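Local coordinates for protein Pro-Pro endopeptidase (Paenibacillus alvei, PDB 6FPC) that cleaves peptide bonds between two prolines, as a secreted zinc-dependent endopeptidase acting on PLP-PVP motifs of a bacterial surface protein, at residues A[49-55]-A[89-94]. Sequence-based numbering, arbitrary orientation.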
loop_
_atom_site.group_PDB
_atom_site.type_symbol
_atom_site.label_atom_id
_atom_site.label_comp_id
_atom_site.label_asym_id
_atom_site.label_seq_id
_atom_site.Cartn_x
_atom_site.Cartn_y
_atom_site.Cartn_z
ATOM N N LYS A 49 -4.124 9.838 4.338
ATOM C CA LYS A 49 -4.564 11.057 3.671
ATOM C C LYS A 49 -4.843 10.814 2.190
ATOM O O LYS A 49 -3.935 10.447 1.440
ATOM C CB LYS A 49 -3.531 12.183 3.867
ATOM C CG LYS A 49 -3.432 12.639 5.317
ATOM C CD LYS A 49 -2.553 13.855 5.491
ATOM C CE LYS A 49 -2.413 14.207 6.959
ATOM N NZ LYS A 49 -1.522 15.372 7.156
ATOM N N LEU A 50 -6.104 11.005 1.781
ATOM C CA LEU A 50 -6.499 10.871 0.374
ATOM C C LEU A 50 -6.421 12.279 -0.170
ATOM O O LEU A 50 -7.029 13.194 0.392
ATOM C CB LEU A 50 -7.917 10.285 0.247
ATOM C CG LEU A 50 -8.186 8.961 0.978
ATOM C CD1 LEU A 50 -9.593 8.493 0.736
ATOM C CD2 LEU A 50 -7.136 7.879 0.645
ATOM N N THR A 51 -5.580 12.482 -1.182
ATOM C CA THR A 51 -5.300 13.819 -1.700
ATOM C C THR A 51 -5.938 14.087 -3.046
ATOM O O THR A 51 -5.978 13.202 -3.894
ATOM C CB THR A 51 -3.770 14.054 -1.730
ATOM O OG1 THR A 51 -3.170 13.293 -2.791
ATOM C CG2 THR A 51 -3.088 13.678 -0.403
ATOM N N GLN A 52 -6.424 15.317 -3.259
ATOM C CA GLN A 52 -6.998 15.647 -4.555
ATOM C C GLN A 52 -5.897 15.994 -5.561
ATOM O O GLN A 52 -6.036 15.672 -6.729
ATOM C CB GLN A 52 -8.101 16.721 -4.475
ATOM C CG GLN A 52 -8.868 16.907 -5.792
ATOM C CD GLN A 52 -9.598 15.685 -6.319
ATOM O OE1 GLN A 52 -10.184 14.881 -5.578
ATOM N NE2 GLN A 52 -9.593 15.523 -7.630
ATOM N N GLY A 53 -4.799 16.587 -5.116
ATOM C CA GLY A 53 -3.689 16.842 -6.033
ATOM C C GLY A 53 -2.526 15.884 -5.844
ATOM O O GLY A 53 -2.667 14.827 -5.210
ATOM N N ALA A 54 -1.346 16.268 -6.357
ATOM C CA ALA A 54 -0.122 15.483 -6.159
ATOM C C ALA A 54 0.124 15.366 -4.670
ATOM O O ALA A 54 -0.151 16.313 -3.909
ATOM C CB ALA A 54 1.062 16.159 -6.832
ATOM N N ILE A 55 0.591 14.180 -4.236
ATOM C CA ILE A 55 0.860 13.905 -2.820
ATOM C C ILE A 55 1.834 14.917 -2.217
ATOM O O ILE A 55 1.724 15.232 -1.028
ATOM C CB ILE A 55 1.296 12.436 -2.550
ATOM C CG1 ILE A 55 2.677 12.109 -3.164
ATOM C CG2 ILE A 55 0.206 11.473 -3.014
ATOM C CD1 ILE A 55 3.244 10.711 -2.729
ATOM N N VAL A 89 2.740 8.792 7.604
ATOM C CA VAL A 89 1.505 9.193 6.963
ATOM C C VAL A 89 1.404 8.277 5.737
ATOM O O VAL A 89 2.444 7.880 5.171
ATOM C CB VAL A 89 1.523 10.699 6.588
ATOM C CG1 VAL A 89 2.564 11.024 5.513
ATOM C CG2 VAL A 89 0.139 11.181 6.176
ATOM N N VAL A 90 0.170 7.910 5.354
ATOM C CA VAL A 90 -0.053 7.133 4.133
ATOM C C VAL A 90 -0.751 8.146 3.226
ATOM O O VAL A 90 -1.791 8.656 3.598
ATOM C CB VAL A 90 -0.891 5.852 4.382
ATOM C CG1 VAL A 90 -1.184 5.123 3.065
ATOM C CG2 VAL A 90 -0.180 4.924 5.363
ATOM N N ALA A 91 -0.123 8.550 2.135
ATOM C CA ALA A 91 -0.738 9.561 1.271
ATOM C C ALA A 91 -1.025 8.911 -0.057
ATOM O O ALA A 91 -0.136 8.260 -0.610
ATOM C CB ALA A 91 0.196 10.739 1.101
ATOM N N VAL A 92 -2.285 8.999 -0.524
ATOM C CA VAL A 92 -2.725 8.352 -1.781
ATOM C C VAL A 92 -3.576 9.344 -2.591
ATOM O O VAL A 92 -4.542 9.900 -2.080
ATOM C CB VAL A 92 -3.506 7.024 -1.492
ATOM C CG1 VAL A 92 -3.997 6.361 -2.789
ATOM C CG2 VAL A 92 -2.662 6.030 -0.695
ATOM N N ARG A 93 -3.240 9.540 -3.859
ATOM C CA ARG A 93 -3.965 10.469 -4.705
ATOM C C ARG A 93 -5.324 9.888 -5.141
ATOM O O ARG A 93 -5.394 8.765 -5.653
ATOM C CB ARG A 93 -3.099 10.855 -5.919
ATOM C CG ARG A 93 -3.626 12.076 -6.600
ATOM C CD ARG A 93 -2.766 12.570 -7.728
ATOM N NE ARG A 93 -3.413 13.747 -8.310
ATOM C CZ ARG A 93 -2.813 14.622 -9.111
ATOM N NH1 ARG A 93 -1.539 14.464 -9.441
ATOM N NH2 ARG A 93 -3.482 15.665 -9.581
ATOM N N ILE A 94 -6.387 10.679 -4.957
ATOM C CA ILE A 94 -7.775 10.332 -5.304
ATOM C C ILE A 94 -7.883 10.109 -6.801
ATOM O O ILE A 94 -7.546 11.019 -7.559
ATOM C CB ILE A 94 -8.770 11.436 -4.826
ATOM C CG1 ILE A 94 -8.798 11.530 -3.285
ATOM C CG2 ILE A 94 -10.177 11.184 -5.390
ATOM C CD1 ILE A 94 -9.345 12.818 -2.733
HETATM O O HOH W 1 -6.333 13.459 -7.915
#
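Four backbone hydrogen bonds join Lys49 and Thr51 to Val90, Val92 and Ile94 in parallel register: Lys49 N to Val90 O (2.7 Å), Val92 N to Lys49 O, Thr51 N to Val92 O, and Ile94 N to Thr51 O, the last almost straight at 177°. Beyond Thr51 the chain turns back along one face of the Arg93 guanidinium, and Thr51 OG1 donates to Gly53 O (2.9 Å), a bond that probably helps fix the turn. The Arg93 side chain, with CG anti to the backbone N (chi1 -164°) and extended to NE, lays its guanidinium over this turn, with Ala54 N 3.5 Å from CZ and over the group's centre, and Gly53 C nearer the rim of the same face. At the guanidinium edge, in its plane, a water accepts from Arg93 NE (3.0 Å) and donates to Gln52 O and Ile94 O. The Gln52 side chain crosses that of Ile94, its OE1 3.6 Å from CD1 while accepting from Asn19 N. Strands 47-51 and 89-93 are the central pair of the small mixed sheet of this M34 metallopeptidase, flanked by 11-12 and 84-86, and Val90 touches Glu112 of the zinc-binding helix 108-121. Leu50 CB meets Ile94 CG1 (3.8 Å) on the side where Met26 of helix 20-30 packs, while Ile55 CB reaches Ala91 CB (4.2 Å) on the other. The Lys49 side chain crosses that of Val89 at about a right angle, its CD 3.9 Å from CG2, and carries NZ on to a salt bridge with Glu60.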